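Local coordinates for protein tyrosinase (Burkholderia thailandensis, PDB 5ZRD) that probably oxidises monophenols to catechols, and catechols on to quinones, at a pair of copper ions bound by histidines, and works well at acidic pH, at residues T177-L182 with G311-F316; F503-I508 with P530-S535. All coordinates share one frame; numbering follows the deposited sequence.

Contact 1: T177-L182 with G311-F316; sequences TVRYPL and GMDPIF
The guanidinium of Arg-179 has the side chain of Ile-315 over one face, with CD1 4.0 Å above the plane near its centre, while its edge carries the carboxylate of Asp-313, turned only 11° from coplanar. The grip is side-on and bidentate: Arg-179 NE donates to Asp-313 OD2 (3.0 Å) and Arg-179 NH2 to Asp-313 OD1 (2.8 Å); each oxygen lies almost in the guanidinium plane and accepts through its syn lone pair. An extended chain from CG to NE carries the charge across from 177-182, and CG of Asp-313, anti to its own backbone N (chi1 -175°), swings the carboxylate to meet it. Leu-133 O and Leu-149 O take further guanidinium hydrogens, which helps fix its rotation. Asp-313 OD1 also accepts from Ile-315 N at 2.9 Å, from above the carboxylate plane, a capping bond on the turn into helix 315-334. So many donors probably keep Asp-313 ionised. A water bridges Asp-313 OD2 to Val-178 O; a second, held firmly by Thr-177 OG1, donates only weakly to Asp-313 OD2. Thr-177 OG1 also bonds Phe-152 N. Thr-177 CG2 rests on Met-312 O, 3.4 Å away. The result is a buried, salt-bridged helix N-terminus of the tyrosinase di-copper domain: the same helix carries the copper ligand His-320, on whose ring Phe-316 of the oxygen pocket stacks.

Contact 2: F503-I508 with P530-S535; sequences FRVEFI and PKFEVS
Two β-sheets meet here face to face through apolar side chains: strand 502-509 belongs to a mixed sheet with 441-450, strand 531-534 edges a three-stranded antiparallel sheet beside 426-430. The strand axes pass 8.3 Å apart and cross at 124°, and no hydrogen bond joins the two segments. Phe-503, Val-505, Pro-530, Phe-532 and Val-534 all start toward the opposite segment. The largest bump is the ring of Phe-532, its CG anti to the carbonyl carbon. It fills a hollow on strand 503-508 formed by Phe-503 CB over one face, Val-505 CG1 at its edge, Arg-504 CA near its tip, CZ, and the backbone at Phe-503 O, which lies 3.6 Å from both Phe-532 CE2 and CZ. The CB of Arg-504 points away from 530-535, and its guanidinium forms a salt bridge with Glu-458. Phe-503 has the same first torsion as Phe-532, and because the strands run largely against each other, the two side chains slide past in opposite directions. Their ring planes are inclined by 35°, an oblique pair. Beyond it, Phe-503 CE2 reaches Val-534 CG2 at 4.0 Å, the two side chains crossing at about a right angle. Farther along strand 503-508, Val-505 splits its branches: CG1 lies 4.0 Å from Phe-532 CE1, and CG2 meets Pro-530 CG tip to tip at 3.7 Å. Leu-427 and Val-429 of strand 426-430 continue this apolar layer, touching Phe-503 and Val-505 respectively. A CH-pi contact closes the fit: Phe-503 CB sits 3.7 Å from the centroid of the Phe-532 ring and 17° off the normal, with Phe-532 CD1 its nearest ring atom.

Overall arrangement
Contact 1 is buried in the catalytic domain, about 12 Å from the chain centre; contact 2 lies nearer the surface, about 23 Å out and on the opposite side of that centre. Their own centres are 31 Å apart and they share no element: a long loop and a helix start in the first, two strands from separate sheets in the second. The chemistry follows place. Contact 1 pairs the buried carboxylate of Asp-313 with Arg-179 beside the copper site, the Ile-315 side chain lying about 9 Å from a copper. Contact 2 relies on apolar and aromatic packing away from the annotated sites; Arg-504 and Glu-533 start away from the interface.

Contact 1: T177-L182 with G311-F316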
loop_
_atom_site.group_PDB
_atom_site.type_symbol
_atom_site.label_atom_id
_atom_site.label_comp_id
_atom_site.label_asym_id
_atom_site.label_seq_id
_atom_site.Cartn_x
_atom_site.Cartn_y
_atom_site.Cartn_z
ATOM N N THR A 177 -2.669 -5.687 -36.372
ATOM C CA THR A 177 -2.388 -6.939 -35.710
ATOM C C THR A 177 -1.515 -7.741 -36.653
ATOM O O THR A 177 -1.685 -7.567 -37.879
ATOM C CB THR A 177 -3.658 -7.689 -35.306
ATOM O OG1 THR A 177 -4.472 -7.920 -36.451
ATOM C CG2 THR A 177 -4.485 -6.937 -34.285
ATOM N N VAL A 178 -0.629 -8.575 -36.085
ATOM C CA VAL A 178 0.187 -9.468 -36.891
ATOM C C VAL A 178 0.142 -10.895 -36.354
ATOM O O VAL A 178 -0.041 -11.124 -35.198
ATOM C CB VAL A 178 1.653 -8.989 -36.961
ATOM C CG1 VAL A 178 1.713 -7.595 -37.549
ATOM C CG2 VAL A 178 2.371 -9.036 -35.613
ATOM N N ARG A 179 0.404 -11.808 -37.273
ATOM C CA ARG A 179 0.527 -13.219 -37.073
ATOM C C ARG A 179 1.957 -13.630 -37.415
ATOM O O ARG A 179 2.717 -12.849 -38.006
ATOM C CB ARG A 179 -0.459 -13.936 -37.997
ATOM C CG ARG A 179 -1.925 -13.693 -37.639
ATOM C CD ARG A 179 -2.859 -13.995 -38.792
ATOM N NE ARG A 179 -4.232 -13.577 -38.478
ATOM C CZ ARG A 179 -5.185 -13.514 -39.381
ATOM N NH1 ARG A 179 -4.966 -14.044 -40.572
ATOM N NH2 ARG A 179 -6.334 -12.908 -39.116
ATOM N N TYR A 180 2.322 -14.824 -36.979
ATOM C CA TYR A 180 3.529 -15.468 -37.421
ATOM C C TYR A 180 3.656 -15.245 -38.929
ATOM O O TYR A 180 2.686 -15.430 -39.621
ATOM C CB TYR A 180 3.433 -16.945 -37.076
ATOM C CG TYR A 180 4.545 -17.841 -37.541
ATOM C CD1 TYR A 180 4.521 -18.419 -38.806
ATOM C CD2 TYR A 180 5.580 -18.186 -36.688
ATOM C CE1 TYR A 180 5.540 -19.252 -39.242
ATOM C CE2 TYR A 180 6.599 -19.029 -37.099
ATOM C CZ TYR A 180 6.573 -19.574 -38.379
ATOM O OH TYR A 180 7.532 -20.469 -38.751
ATOM N N PRO A 181 4.833 -14.867 -39.424
ATOM C CA PRO A 181 6.121 -14.926 -38.665
ATOM C C PRO A 181 6.556 -13.549 -38.158
ATOM O O PRO A 181 7.719 -13.356 -37.830
ATOM C CB PRO A 181 7.128 -15.385 -39.726
ATOM C CG PRO A 181 6.641 -14.620 -40.935
ATOM C CD PRO A 181 5.122 -14.652 -40.849
ATOM N N LEU A 182 5.617 -12.623 -38.062
ATOM C CA LEU A 182 5.907 -11.225 -37.644
ATOM C C LEU A 182 5.742 -11.016 -36.127
ATOM O O LEU A 182 5.067 -11.788 -35.413
ATOM C CB LEU A 182 4.973 -10.276 -38.398
ATOM C CG LEU A 182 5.107 -10.274 -39.922
ATOM C CD1 LEU A 182 4.286 -9.132 -40.534
ATOM C CD2 LEU A 182 6.562 -10.128 -40.315
ATOM N N GLY A 311 -7.338 -11.069 -28.706
ATOM C CA GLY A 311 -8.734 -10.773 -29.084
ATOM C C GLY A 311 -8.842 -9.698 -30.164
ATOM O O GLY A 311 -9.908 -9.551 -30.741
ATOM N N MET A 312 -7.763 -8.963 -30.460
ATOM C CA MET A 312 -7.836 -7.903 -31.486
ATOM C C MET A 312 -7.589 -8.508 -32.862
ATOM O O MET A 312 -7.784 -7.833 -33.836
ATOM C CB MET A 312 -6.806 -6.797 -31.261
ATOM C CG MET A 312 -7.000 -6.016 -29.986
ATOM S SD MET A 312 -8.610 -5.193 -29.926
ATOM C CE MET A 312 -8.589 -4.461 -28.297
ATOM N N ASP A 313 -7.157 -9.750 -32.949
ATOM C CA ASP A 313 -7.004 -10.387 -34.255
ATOM C C ASP A 313 -8.292 -11.128 -34.624
ATOM O O ASP A 313 -8.655 -12.064 -33.949
ATOM C CB ASP A 313 -5.852 -11.359 -34.242
ATOM C CG ASP A 313 -5.573 -11.961 -35.599
ATOM O OD1 ASP A 313 -6.516 -12.079 -36.454
ATOM O OD2 ASP A 313 -4.374 -12.286 -35.790
ATOM N N PRO A 314 -8.953 -10.743 -35.724
ATOM C CA PRO A 314 -10.228 -11.370 -36.136
ATOM C C PRO A 314 -10.205 -12.906 -36.131
ATOM O O PRO A 314 -11.284 -13.506 -35.890
ATOM C CB PRO A 314 -10.481 -10.849 -37.557
ATOM C CG PRO A 314 -9.804 -9.493 -37.566
ATOM C CD PRO A 314 -8.587 -9.683 -36.692
ATOM N N ILE A 315 -9.020 -13.517 -36.359
ATOM C CA ILE A 315 -8.906 -14.970 -36.439
ATOM C C ILE A 315 -9.197 -15.562 -35.064
ATOM O O ILE A 315 -9.561 -16.742 -34.965
ATOM C CB ILE A 315 -7.531 -15.461 -36.954
ATOM C CG1 ILE A 315 -7.611 -16.885 -37.490
ATOM C CG2 ILE A 315 -6.446 -15.400 -35.905
ATOM C CD1 ILE A 315 -6.445 -17.240 -38.397
ATOM N N PHE A 316 -8.963 -14.782 -34.018
ATOM C CA PHE A 316 -9.350 -15.245 -32.674
ATOM C C PHE A 316 -10.760 -15.850 -32.670
ATOM O O PHE A 316 -10.969 -16.882 -32.089
ATOM C CB PHE A 316 -9.302 -14.113 -31.666
ATOM C CG PHE A 316 -9.686 -14.521 -30.268
ATOM C CD1 PHE A 316 -11.018 -14.563 -29.889
ATOM C CD2 PHE A 316 -8.712 -14.826 -29.328
ATOM C CE1 PHE A 316 -11.355 -14.930 -28.603
ATOM C CE2 PHE A 316 -9.051 -15.201 -28.041
ATOM C CZ PHE A 316 -10.372 -15.261 -27.688
HETATM O O HOH W 1 -3.529 -9.998 -37.663
HETATM O O HOH W 2 -2.028 -12.543 -34.161
#

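Contact 2: F503-I508 with P530-S535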
loop_
_atom_site.group_PDB
_atom_site.type_symbol
_atom_site.label_atom_id
_atom_site.label_comp_id
_atom_site.label_asym_id
_atom_site.label_seq_id
_atom_site.Cartn_x
_atom_site.Cartn_y
_atom_site.Cartn_z
ATOM N N PHE A 503 16.059 -38.478 -20.201
ATOM C CA PHE A 503 15.001 -37.563 -20.573
ATOM C C PHE A 503 15.539 -36.129 -20.597
ATOM O O PHE A 503 16.397 -35.772 -19.821
ATOM C CB PHE A 503 13.807 -37.668 -19.616
ATOM C CG PHE A 503 13.179 -39.028 -19.561
ATOM C CD1 PHE A 503 12.473 -39.518 -20.648
ATOM C CD2 PHE A 503 13.291 -39.807 -18.419
ATOM C CE1 PHE A 503 11.900 -40.770 -20.596
ATOM C CE2 PHE A 503 12.720 -41.064 -18.368
ATOM C CZ PHE A 503 12.021 -41.543 -19.456
ATOM N N ARG A 504 14.954 -35.308 -21.464
ATOM C CA ARG A 504 15.199 -33.874 -21.434
ATOM C C ARG A 504 13.937 -33.143 -21.914
ATOM O O ARG A 504 13.115 -33.708 -22.629
ATOM C CB ARG A 504 16.410 -33.540 -22.317
ATOM C CG ARG A 504 16.131 -33.768 -23.790
ATOM C CD ARG A 504 17.382 -33.722 -24.647
ATOM N NE ARG A 504 17.382 -32.512 -25.433
ATOM C CZ ARG A 504 16.902 -32.419 -26.664
ATOM N NH1 ARG A 504 16.686 -31.223 -27.192
ATOM N NH2 ARG A 504 16.633 -33.515 -27.351
ATOM N N VAL A 505 13.820 -31.868 -21.552
ATOM C CA VAL A 505 12.775 -31.016 -22.089
ATOM C C VAL A 505 13.453 -29.841 -22.796
ATOM O O VAL A 505 14.339 -29.262 -22.262
ATOM C CB VAL A 505 11.822 -30.498 -20.994
ATOM C CG1 VAL A 505 11.020 -31.609 -20.361
ATOM C CG2 VAL A 505 12.565 -29.714 -19.928
ATOM N N GLU A 506 12.989 -29.514 -23.980
ATOM C CA GLU A 506 13.361 -28.316 -24.726
ATOM C C GLU A 506 12.276 -27.271 -24.432
ATOM O O GLU A 506 11.088 -27.534 -24.665
ATOM C CB GLU A 506 13.446 -28.674 -26.219
ATOM C CG GLU A 506 13.544 -27.504 -27.192
ATOM C CD GLU A 506 13.237 -27.798 -28.664
ATOM O OE1 GLU A 506 12.774 -28.932 -28.969
ATOM O OE2 GLU A 506 13.437 -26.876 -29.514
ATOM N N PHE A 507 12.666 -26.128 -23.871
ATOM C CA PHE A 507 11.773 -24.979 -23.762
ATOM C C PHE A 507 11.880 -24.093 -25.003
ATOM O O PHE A 507 12.978 -23.805 -25.488
ATOM C CB PHE A 507 12.099 -24.148 -22.530
ATOM C CG PHE A 507 11.746 -24.836 -21.249
ATOM C CD1 PHE A 507 12.662 -25.645 -20.613
ATOM C CD2 PHE A 507 10.485 -24.686 -20.696
ATOM C CE1 PHE A 507 12.322 -26.280 -19.428
ATOM C CE2 PHE A 507 10.149 -25.316 -19.507
ATOM C CZ PHE A 507 11.070 -26.110 -18.875
ATOM N N ILE A 508 10.737 -23.691 -25.531
ATOM C CA ILE A 508 10.717 -22.673 -26.550
ATOM C C ILE A 508 9.957 -21.478 -25.971
ATOM O O ILE A 508 8.771 -21.608 -25.650
ATOM C CB ILE A 508 10.076 -23.202 -27.844
ATOM C CG1 ILE A 508 10.768 -24.477 -28.348
ATOM C CG2 ILE A 508 10.049 -22.115 -28.907
ATOM C CD1 ILE A 508 10.018 -25.166 -29.478
ATOM N N PRO A 530 15.252 -30.122 -14.544
ATOM C CA PRO A 530 13.940 -30.689 -14.271
ATOM C C PRO A 530 14.097 -32.055 -13.595
ATOM O O PRO A 530 15.091 -32.739 -13.810
ATOM C CB PRO A 530 13.250 -30.831 -15.636
ATOM C CG PRO A 530 14.113 -30.013 -16.567
ATOM C CD PRO A 530 15.499 -30.184 -15.985
ATOM N N LYS A 531 13.143 -32.408 -12.758
ATOM C CA LYS A 531 13.015 -33.767 -12.256
ATOM C C LYS A 531 12.102 -34.534 -13.208
ATOM O O LYS A 531 11.111 -34.009 -13.698
ATOM C CB LYS A 531 12.420 -33.810 -10.845
ATOM C CG LYS A 531 13.296 -33.222 -9.745
ATOM C CD LYS A 531 13.276 -31.693 -9.640
ATOM C CE LYS A 531 14.071 -31.150 -8.465
ATOM N NZ LYS A 531 15.477 -31.622 -8.489
ATOM N N PHE A 532 12.427 -35.786 -13.405
ATOM C CA PHE A 532 11.656 -36.668 -14.222
ATOM C C PHE A 532 11.211 -37.877 -13.405
ATOM O O PHE A 532 12.017 -38.474 -12.735
ATOM C CB PHE A 532 12.522 -37.164 -15.371
ATOM C CG PHE A 532 13.017 -36.054 -16.254
ATOM C CD1 PHE A 532 12.206 -35.534 -17.253
ATOM C CD2 PHE A 532 14.280 -35.509 -16.064
ATOM C CE1 PHE A 532 12.666 -34.511 -18.075
ATOM C CE2 PHE A 532 14.737 -34.484 -16.886
ATOM C CZ PHE A 532 13.935 -33.993 -17.898
ATOM N N GLU A 533 9.959 -38.280 -13.557
ATOM C CA GLU A 533 9.430 -39.405 -12.819
ATOM C C GLU A 533 8.551 -40.209 -13.778
ATOM O O GLU A 533 7.889 -39.653 -14.645
ATOM C CB GLU A 533 8.762 -38.823 -11.572
ATOM C CG GLU A 533 7.633 -39.609 -10.954
ATOM C CD GLU A 533 7.012 -38.837 -9.794
ATOM O OE1 GLU A 533 6.077 -39.380 -9.137
ATOM O OE2 GLU A 533 7.465 -37.676 -9.548
ATOM N N VAL A 534 8.572 -41.518 -13.609
ATOM C CA VAL A 534 7.913 -42.451 -14.495
ATOM C C VAL A 534 6.912 -43.230 -13.658
ATOM O O VAL A 534 7.294 -43.777 -12.631
ATOM C CB VAL A 534 8.934 -43.396 -15.137
ATOM C CG1 VAL A 534 8.285 -44.487 -15.976
ATOM C CG2 VAL A 534 9.940 -42.598 -15.948
ATOM N N SER A 535 5.665 -43.271 -14.124
ATOM C CA SER A 535 4.584 -43.966 -13.444
ATOM C C SER A 535 4.710 -45.495 -13.545
ATOM O O SER A 535 5.593 -46.057 -14.211
ATOM C CB SER A 535 3.252 -43.538 -14.038
ATOM O OG SER A 535 3.084 -44.061 -15.363
#